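Local coordinates for protein botulinum neurotoxin type C1 (Clostridium botulinum, PDB 3R4S) that binds gangliosides through two sialic-acid sites in this receptor-binding fragment of the neurotoxin, an interaction on which entry of the toxin into cells depends, at residues 38-43 with 48-53; 209-214 with 230-235. One frame throughout, in Å; residues are numbered along the deposited sequence.

Contact 1: residues 38-43 with 48-53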
ATOM      1  N   ASP A  38      18.232 -16.887   3.586  1.00 25.89           N
ATOM      2  CA  ASP A  38      17.112 -16.513   4.436  1.00 28.57           C
ATOM      3  C   ASP A  38      15.897 -16.106   3.606  1.00 27.64           C
ATOM      4  O   ASP A  38      15.758 -14.941   3.246  1.00 27.73           O
ATOM      5  CB  ASP A  38      17.533 -15.355   5.349  1.00 29.04           C
ATOM      6  CG  ASP A  38      16.494 -15.020   6.401  1.00 30.83           C
ATOM      7  OD1 ASP A  38      16.810 -14.205   7.293  1.00 39.03           O
ATOM      8  OD2 ASP A  38      15.368 -15.559   6.351  1.00 32.04           O
ATOM      9  N   VAL A  39      15.023 -17.062   3.301  1.00 25.47           N
ATOM     10  CA  VAL A  39      13.769 -16.759   2.622  1.00 27.93           C
ATOM     11  C   VAL A  39      12.603 -17.034   3.554  1.00 28.16           C
ATOM     12  O   VAL A  39      12.371 -18.185   3.920  1.00 31.42           O
ATOM     13  CB  VAL A  39      13.567 -17.619   1.350  1.00 30.62           C
ATOM     14  CG1 VAL A  39      12.275 -17.210   0.647  1.00 24.73           C
ATOM     15  CG2 VAL A  39      14.751 -17.493   0.410  1.00 28.02           C
ATOM     16  N   GLN A  40      11.865 -15.991   3.934  1.00 25.98           N
ATOM     17  CA  GLN A  40      10.711 -16.164   4.829  1.00 30.77           C
ATOM     18  C   GLN A  40       9.393 -16.277   4.071  1.00 30.96           C
ATOM     19  O   GLN A  40       9.038 -15.386   3.296  1.00 24.81           O
ATOM     20  CB  GLN A  40      10.607 -15.010   5.831  1.00 27.60           C
ATOM     21  CG  GLN A  40      11.677 -15.009   6.907  1.00 32.60           C
ATOM     22  CD  GLN A  40      11.704 -16.304   7.706  1.00 35.32           C
ATOM     23  OE1 GLN A  40      10.693 -16.716   8.283  1.00 34.62           O
ATOM     24  NE2 GLN A  40      12.870 -16.950   7.747  1.00 31.45           N
ATOM     25  N   LEU A  41       8.666 -17.365   4.308  1.00 28.76           N
ATOM     26  CA  LEU A  41       7.351 -17.550   3.711  1.00 24.45           C
ATOM     27  C   LEU A  41       6.259 -17.190   4.696  1.00 29.98           C
ATOM     28  O   LEU A  41       6.292 -17.597   5.853  1.00 34.72           O
ATOM     29  CB  LEU A  41       7.149 -18.999   3.268  1.00 28.97           C
ATOM     30  CG  LEU A  41       8.079 -19.537   2.191  1.00 34.09           C
ATOM     31  CD1 LEU A  41       7.501 -20.830   1.612  1.00 31.86           C
ATOM     32  CD2 LEU A  41       8.268 -18.495   1.111  1.00 26.74           C
ATOM     33  N   ASN A  42       5.275 -16.440   4.229  1.00 29.49           N
ATOM     34  CA  ASN A  42       4.175 -16.030   5.079  1.00 29.60           C
ATOM     35  C   ASN A  42       3.083 -17.089   4.992  1.00 31.30           C
ATOM     36  O   ASN A  42       2.646 -17.423   3.894  1.00 30.06           O
ATOM     37  CB  ASN A  42       3.665 -14.658   4.623  1.00 28.92           C
ATOM     38  CG  ASN A  42       2.539 -14.132   5.488  1.00 31.22           C
ATOM     39  OD1 ASN A  42       2.084 -14.804   6.405  1.00 34.06           O
ATOM     40  ND2 ASN A  42       2.078 -12.915   5.194  1.00 30.52           N
ATOM     41  N   PRO A  43       2.659 -17.640   6.146  1.00 32.92           N
ATOM     42  CA  PRO A  43       1.644 -18.705   6.153  1.00 35.98           C
ATOM     43  C   PRO A  43       0.227 -18.171   5.953  1.00 36.15           C
ATOM     44  O   PRO A  43      -0.676 -18.953   5.662  1.00 36.89           O
ATOM     45  CB  PRO A  43       1.779 -19.307   7.556  1.00 35.86           C
ATOM     46  CG  PRO A  43       2.283 -18.192   8.397  1.00 35.67           C
ATOM     47  CD  PRO A  43       3.154 -17.337   7.502  1.00 34.99           C
ATOM     48  N   ASP A  48       3.108 -14.104   0.852  1.00 23.06           N
ATOM     49  CA  ASP A  48       4.309 -13.537   0.244  1.00 23.06           C
ATOM     50  C   ASP A  48       5.561 -14.248   0.704  1.00 22.99           C
ATOM     51  O   ASP A  48       5.560 -14.909   1.746  1.00 24.15           O
ATOM     52  CB  ASP A  48       4.434 -12.081   0.678  1.00 22.44           C
ATOM     53  CG  ASP A  48       4.204 -11.917   2.153  1.00 25.38           C
ATOM     54  OD1 ASP A  48       3.025 -11.861   2.566  1.00 27.01           O
ATOM     55  OD2 ASP A  48       5.198 -11.886   2.905  1.00 26.89           O
ATOM     56  N   PHE A  49       6.637 -14.089  -0.057  1.00 20.64           N
ATOM     57  CA  PHE A  49       7.957 -14.422   0.456  1.00 20.46           C
ATOM     58  C   PHE A  49       8.769 -13.157   0.697  1.00 24.03           C
ATOM     59  O   PHE A  49       8.602 -12.156  -0.003  1.00 24.33           O
ATOM     60  CB  PHE A  49       8.698 -15.468  -0.401  1.00 18.96           C
ATOM     61  CG  PHE A  49       9.020 -15.029  -1.823  1.00 22.21           C
ATOM     62  CD1 PHE A  49      10.217 -14.398  -2.114  1.00 22.48           C
ATOM     63  CD2 PHE A  49       8.143 -15.304  -2.870  1.00 18.99           C
ATOM     64  CE1 PHE A  49      10.531 -14.021  -3.424  1.00 23.05           C
ATOM     65  CE2 PHE A  49       8.438 -14.930  -4.179  1.00 20.60           C
ATOM     66  CZ  PHE A  49       9.642 -14.290  -4.459  1.00 21.01           C
ATOM     67  N   LYS A  50       9.622 -13.190   1.715  1.00 23.34           N
ATOM     68  CA  LYS A  50      10.390 -12.012   2.090  1.00 25.73           C
ATOM     69  C   LYS A  50      11.883 -12.226   1.923  1.00 26.59           C
ATOM     70  O   LYS A  50      12.416 -13.246   2.357  1.00 27.58           O
ATOM     71  CB  LYS A  50      10.110 -11.624   3.544  1.00 28.03           C
ATOM     72  CG  LYS A  50      10.880 -10.380   3.962  1.00 25.97           C
ATOM     73  CD  LYS A  50      10.609  -9.991   5.405  1.00 35.20           C
ATOM     74  CE  LYS A  50      11.493 -10.774   6.369  1.00 38.14           C
ATOM     75  NZ  LYS A  50      11.495 -10.136   7.722  1.00 41.60           N
ATOM     76  N   LEU A  51      12.550 -11.256   1.303  1.00 23.72           N
ATOM     77  CA  LEU A  51      14.004 -11.273   1.163  1.00 23.37           C
ATOM     78  C   LEU A  51      14.644 -10.045   1.804  1.00 25.54           C
ATOM     79  O   LEU A  51      14.030  -8.986   1.888  1.00 26.94           O
ATOM     80  CB  LEU A  51      14.406 -11.316  -0.309  1.00 24.91           C
ATOM     81  CG  LEU A  51      13.833 -12.427  -1.180  1.00 26.68           C
ATOM     82  CD1 LEU A  51      14.375 -12.283  -2.593  1.00 21.36           C
ATOM     83  CD2 LEU A  51      14.149 -13.812  -0.607  1.00 27.53           C
ATOM     84  N   GLY A  52      15.887 -10.193   2.247  1.00 24.80           N
ATOM     85  CA  GLY A  52      16.631  -9.099   2.836  1.00 25.80           C
ATOM     86  C   GLY A  52      17.888  -8.831   2.038  1.00 26.80           C
ATOM     87  O   GLY A  52      18.320  -9.677   1.254  1.00 25.37           O
ATOM     88  N   SER A  53      18.478  -7.657   2.234  1.00 26.59           N
ATOM     89  CA  SER A  53      19.637  -7.243   1.440  1.00 29.77           C
ATOM     90  C   SER A  53      20.993  -7.478   2.109  1.00 36.45           C
ATOM     91  O   SER A  53      22.017  -7.477   1.436  1.00 35.87           O
ATOM     92  CB  SER A  53      19.529  -5.763   1.063  1.00 28.42           C
ATOM     93  OG  SER A  53      19.638  -4.942   2.210  1.00 27.54           O
TER
HETATM   94  O   HOH W   1      17.168 -12.573   3.113  1.00 29.01           O
HETATM   95  O   HOH W   2      13.882 -12.991   4.835  1.00 29.98           O
HETATM   96  O   HOH W   3       7.042 -13.378   4.277  1.00 30.88           O
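Gln-40 and Lys-50 form an antiparallel hydrogen-bonded pair, Gln-40 N giving to Lys-50 O (3.2 Å) and Lys-50 N to Gln-40 O (2.8 Å), and Leu-41 faces Phe-49 in the non-hydrogen-bonded pair beside it. One bond further toward the turn, Asn-42 N reaches Asp-48 O. At the far end a water spans the widening gap, giving to Asp-38 O and accepting from Gly-52 N. Leu-41 and Phe-49 meet on one face of the pair: the CD2 methyl of Leu-41 presses on Phe-49 CB at a tight 3.4 Å. With CG between backbone N and carbonyl carbon (chi1 63°), the ring of Phe-49 is turned into the sandwich. On the same face Val-39 lies alongside Leu-51, CG2 of Val-39 being 3.9 Å from Leu-51 CD2. Across the other face Gln-40 CB rests on Lys-50 CB (4.1 Å), and the amide of Gln-40 folds back so that NE2 gives a nearly straight bond (173°) to Asp-38 OD2. Toward the turn, Asn-42 and Asp-48 add a side-chain clasp: ND2 of Asn-42 meets the syn side of Asp-48 OD1 at 3.0 Å, from somewhat out of the carboxylate plane, with amide and carboxylate planes 69° apart. Asn-42 OD1 accepts from Ile-44 N, which fixes the amide from both ends. The hairpin 40-41/49-52 joins its sheet through strand 49-52, which pairs with strand 207-216; Phe-49 packs edge-to-face on Phe-188 of strand 185-192 in the other sheet, and Leu-41 touches Asn-18 of strand 12-18.

Contact 2: residues 209-214 with 230-235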
ATOM      1  N   TRP A 209       9.242  -7.845  -0.204  1.00 21.11           N
ATOM      2  CA  TRP A 209       8.249  -8.902  -0.181  1.00 20.02           C
ATOM      3  C   TRP A 209       7.695  -9.036  -1.581  1.00 22.42           C
ATOM      4  O   TRP A 209       7.511  -8.029  -2.278  1.00 19.86           O
ATOM      5  CB  TRP A 209       7.087  -8.550   0.744  1.00 20.23           C
ATOM      6  CG  TRP A 209       7.406  -8.454   2.194  1.00 25.43           C
ATOM      7  CD1 TRP A 209       7.142  -9.391   3.159  1.00 25.83           C
ATOM      8  CD2 TRP A 209       7.989  -7.337   2.872  1.00 23.40           C
ATOM      9  NE1 TRP A 209       7.537  -8.927   4.391  1.00 27.07           N
ATOM     10  CE2 TRP A 209       8.063  -7.670   4.244  1.00 25.83           C
ATOM     11  CE3 TRP A 209       8.465  -6.092   2.453  1.00 25.03           C
ATOM     12  CZ2 TRP A 209       8.599  -6.803   5.201  1.00 27.68           C
ATOM     13  CZ3 TRP A 209       8.994  -5.226   3.406  1.00 26.34           C
ATOM     14  CH2 TRP A 209       9.053  -5.589   4.765  1.00 27.12           C
ATOM     15  N   ILE A 210       7.415 -10.280  -1.973  1.00 18.51           N
ATOM     16  CA  ILE A 210       6.859 -10.606  -3.272  1.00 18.16           C
ATOM     17  C   ILE A 210       5.741 -11.637  -3.122  1.00 20.42           C
ATOM     18  O   ILE A 210       5.850 -12.571  -2.321  1.00 19.35           O
ATOM     19  CB  ILE A 210       7.930 -11.226  -4.201  1.00 22.34           C
ATOM     20  CG1 ILE A 210       9.096 -10.254  -4.420  1.00 19.28           C
ATOM     21  CG2 ILE A 210       7.301 -11.660  -5.535  1.00 16.16           C
ATOM     22  CD1 ILE A 210       8.736  -9.020  -5.233  1.00 20.51           C
ATOM     23  N   ARG A 211       4.664 -11.472  -3.888  1.00 21.56           N
ATOM     24  CA  ARG A 211       3.698 -12.562  -4.062  1.00 17.72           C
ATOM     25  C   ARG A 211       3.015 -12.502  -5.420  1.00 18.99           C
ATOM     26  O   ARG A 211       2.885 -11.427  -6.030  1.00 18.98           O
ATOM     27  CB  ARG A 211       2.671 -12.620  -2.926  1.00 19.17           C
ATOM     28  CG  ARG A 211       1.807 -11.369  -2.764  1.00 20.50           C
ATOM     29  CD  ARG A 211       0.462 -11.493  -3.473  1.00 24.48           C
ATOM     30  NE  ARG A 211      -0.461 -10.414  -3.093  1.00 23.93           N
ATOM     31  CZ  ARG A 211      -1.757 -10.394  -3.400  1.00 26.00           C
ATOM     32  NH1 ARG A 211      -2.291 -11.400  -4.094  1.00 21.97           N
ATOM     33  NH2 ARG A 211      -2.530  -9.378  -3.015  1.00 20.78           N
ATOM     34  N   ASP A 212       2.626 -13.682  -5.896  1.00 15.51           N
ATOM     35  CA  ASP A 212       1.957 -13.859  -7.181  1.00 20.30           C
ATOM     36  C   ASP A 212       2.709 -13.246  -8.365  1.00 17.70           C
ATOM     37  O   ASP A 212       2.224 -12.318  -9.020  1.00 18.16           O
ATOM     38  CB  ASP A 212       0.508 -13.378  -7.103  1.00 18.09           C
ATOM     39  CG  ASP A 212      -0.320 -14.205  -6.115  1.00 25.54           C
ATOM     40  OD1 ASP A 212      -0.173 -15.450  -6.108  1.00 25.85           O
ATOM     41  OD2 ASP A 212      -1.103 -13.614  -5.340  1.00 24.72           O
ATOM     42  N   PHE A 213       3.896 -13.790  -8.624  1.00 18.49           N
ATOM     43  CA  PHE A 213       4.723 -13.371  -9.751  1.00 18.38           C
ATOM     44  C   PHE A 213       4.341 -14.235 -10.951  1.00 19.38           C
ATOM     45  O   PHE A 213       4.622 -15.439 -10.982  1.00 19.25           O
ATOM     46  CB  PHE A 213       6.225 -13.499  -9.414  1.00 16.03           C
ATOM     47  CG  PHE A 213       7.133 -13.114 -10.544  1.00 18.10           C
ATOM     48  CD1 PHE A 213       7.687 -11.837 -10.609  1.00 16.93           C
ATOM     49  CD2 PHE A 213       7.426 -14.022 -11.556  1.00 18.39           C
ATOM     50  CE1 PHE A 213       8.522 -11.481 -11.663  1.00 14.83           C
ATOM     51  CE2 PHE A 213       8.255 -13.675 -12.613  1.00 14.60           C
ATOM     52  CZ  PHE A 213       8.797 -12.403 -12.671  1.00 14.28           C
ATOM     53  N   TYR A 214       3.665 -13.619 -11.919  1.00 15.00           N
ATOM     54  CA  TYR A 214       3.178 -14.318 -13.093  1.00 18.37           C
ATOM     55  C   TYR A 214       3.887 -13.807 -14.338  1.00 18.67           C
ATOM     56  O   TYR A 214       4.292 -12.647 -14.394  1.00 18.18           O
ATOM     57  CB  TYR A 214       1.678 -14.053 -13.270  1.00 18.25           C
ATOM     58  CG  TYR A 214       0.800 -14.478 -12.114  1.00 18.83           C
ATOM     59  CD1 TYR A 214       1.266 -15.345 -11.127  1.00 16.48           C
ATOM     60  CD2 TYR A 214      -0.519 -14.037 -12.038  1.00 21.44           C
ATOM     61  CE1 TYR A 214       0.431 -15.740 -10.064  1.00 19.95           C
ATOM     62  CE2 TYR A 214      -1.360 -14.422 -10.988  1.00 21.48           C
ATOM     63  CZ  TYR A 214      -0.885 -15.273 -10.015  1.00 19.83           C
ATOM     64  OH  TYR A 214      -1.736 -15.638  -8.995  1.00 22.71           O
ATOM     65  N   ASN A 230      -7.540  -6.629  -9.659  1.00 26.13           N
ATOM     66  CA  ASN A 230      -8.630  -6.818  -8.710  1.00 25.62           C
ATOM     67  C   ASN A 230      -8.853  -8.267  -8.295  1.00 24.56           C
ATOM     68  O   ASN A 230      -9.269  -8.534  -7.179  1.00 28.37           O
ATOM     69  CB  ASN A 230      -9.911  -6.176  -9.244  1.00 26.32           C
ATOM     70  CG  ASN A 230      -9.817  -4.669  -9.258  1.00 33.91           C
ATOM     71  OD1 ASN A 230     -10.048  -4.017 -10.279  1.00 39.21           O
ATOM     72  ND2 ASN A 230      -9.439  -4.106  -8.120  1.00 37.40           N
ATOM     73  N   SER A 231      -8.546  -9.208  -9.180  1.00 26.04           N
ATOM     74  CA  SER A 231      -8.693 -10.619  -8.845  1.00 26.74           C
ATOM     75  C   SER A 231      -7.682 -11.087  -7.794  1.00 23.71           C
ATOM     76  O   SER A 231      -7.800 -12.184  -7.254  1.00 23.15           O
ATOM     77  CB  SER A 231      -8.560 -11.482 -10.106  1.00 26.59           C
ATOM     78  OG  SER A 231      -7.198 -11.740 -10.398  1.00 25.45           O
ATOM     79  N   LEU A 232      -6.683 -10.264  -7.502  1.00 20.85           N
ATOM     80  CA  LEU A 232      -5.652 -10.673  -6.555  1.00 21.00           C
ATOM     81  C   LEU A 232      -5.778  -9.966  -5.202  1.00 24.24           C
ATOM     82  O   LEU A 232      -4.868 -10.028  -4.374  1.00 23.87           O
ATOM     83  CB  LEU A 232      -4.254 -10.460  -7.156  1.00 20.47           C
ATOM     84  CG  LEU A 232      -3.936 -11.371  -8.346  1.00 23.16           C
ATOM     85  CD1 LEU A 232      -2.745 -10.858  -9.135  1.00 18.59           C
ATOM     86  CD2 LEU A 232      -3.722 -12.833  -7.900  1.00 20.91           C
ATOM     87  N   GLN A 233      -6.907  -9.300  -4.976  1.00 23.15           N
ATOM     88  CA  GLN A 233      -7.141  -8.627  -3.700  1.00 26.96           C
ATOM     89  C   GLN A 233      -8.531  -8.906  -3.170  1.00 27.67           C
ATOM     90  O   GLN A 233      -9.454  -9.166  -3.940  1.00 22.70           O
ATOM     91  CB  GLN A 233      -7.060  -7.109  -3.842  1.00 24.12           C
ATOM     92  CG  GLN A 233      -6.060  -6.583  -4.825  1.00 29.37           C
ATOM     93  CD  GLN A 233      -6.253  -5.095  -5.061  1.00 26.45           C
ATOM     94  OE1 GLN A 233      -6.724  -4.675  -6.124  1.00 30.15           O
ATOM     95  NE2 GLN A 233      -5.919  -4.296  -4.065  1.00 24.39           N
ATOM     96  N   TYR A 234      -8.665  -8.806  -1.850  1.00 22.66           N
ATOM     97  CA  TYR A 234      -9.959  -8.688  -1.200  1.00 24.26           C
ATOM     98  C   TYR A 234     -10.267  -7.206  -1.004  1.00 25.77           C
ATOM     99  O   TYR A 234      -9.864  -6.604  -0.004  1.00 22.22           O
ATOM    100  CB  TYR A 234      -9.927  -9.403   0.145  1.00 25.62           C
ATOM    101  CG  TYR A 234      -9.742 -10.899   0.018  1.00 33.65           C
ATOM    102  CD1 TYR A 234     -10.831 -11.732  -0.215  1.00 37.45           C
ATOM    103  CD2 TYR A 234      -8.483 -11.481   0.129  1.00 34.28           C
ATOM    104  CE1 TYR A 234     -10.676 -13.110  -0.329  1.00 39.80           C
ATOM    105  CE2 TYR A 234      -8.317 -12.858   0.017  1.00 36.72           C
ATOM    106  CZ  TYR A 234      -9.423 -13.665  -0.209  1.00 39.98           C
ATOM    107  OH  TYR A 234      -9.285 -15.028  -0.323  1.00 34.59           O
ATOM    108  N   THR A 235     -10.970  -6.615  -1.963  1.00 22.93           N
ATOM    109  CA  THR A 235     -11.164  -5.174  -1.966  1.00 25.50           C
ATOM    110  C   THR A 235     -12.039  -4.655  -0.830  1.00 25.89           C
ATOM    111  O   THR A 235     -12.081  -3.454  -0.591  1.00 25.87           O
ATOM    112  CB  THR A 235     -11.740  -4.677  -3.305  1.00 29.73           C
ATOM    113  OG1 THR A 235     -12.993  -5.322  -3.554  1.00 29.70           O
ATOM    114  CG2 THR A 235     -10.763  -4.969  -4.459  1.00 29.71           C
TER
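Leu-232, just beyond helix 222-231, is gripped by Arg-211 of strand 207-216 through its backbone carbonyl, while its side chain runs alongside Asp-212 and Tyr-214, pointing the opposite way. The guanidinium comes end-on, its two terminal nitrogens converging on one oxygen: NH1 lies 2.9 Å and NH2 2.8 Å from Leu-232 O. NH1 sits in the carbonyl plane on a lone pair, whereas NH2 is tilted somewhat out of that plane; the oxygen in turn lies close to the guanidinium plane, at its edge. The chain of Arg-211 turns at chi2 (96°) and then runs on extended, which aims the guanidinium at the carbonyl. NH1 also forms a salt bridge with Asp-212 OD2 at 2.8 Å, and the second carboxylate oxygen, OD1, accepts from Gln-17 NE2. Fastened in this way, the buried charge is held flat between a carbonyl and a carboxylate, and Trp-83 adds a cation-pi contact. Strand 207-216 has a beta bulge here: the left-handed backbone of Asp-212 (phi 54°, psi 64°) is consistent with an extra residue and lets Arg-211 and Asp-212 project from the same face. The CD2 methyl of Leu-232 touches both polar groups, 3.7 Å from Asp-212 OD2 and 3.6 Å from Tyr-214 OH, and its approach to the Tyr-214 ring is oblique, 4.2 Å from CE2. Leu-232 also touches Trp-83 of strand 77-87, which adjoins 207-216 in the sheet. The bulge belongs to a concanavalin-like beta sandwich, where the arginine and its salt-bridged aspartate fasten the chain leaving helix 222-231 to the sheet, just where that chain heads for the trefoil domain found in the C-terminal half of clostridial neurotoxin receptor-binding regions.

In the fold
Contacts 1 and 2 follow one another along the chain but meet in one sheet, where strands 49-52 and 207-216 are antiparallel neighbours; their centres are about 16 Å apart. Phe-49 N lies 2.8 Å from Ile-210 O, probably a hydrogen bond. Asp-48 OD2 comes to the edge of the Trp-209 indole, 3.2 Å from CD1, and Lys-50 CD sits above the ring plane at its rim, 3.4 Å from Trp-209 NE1. Strand 207-216 thus carries the hairpin of contact 1 and, further along, holds the connector of contact 2. Both sialic-acid pockets, one with Tyr-265 and the other with Lys-291, belong to the trefoil domain to which that connector leads, so neither contact forms part of them.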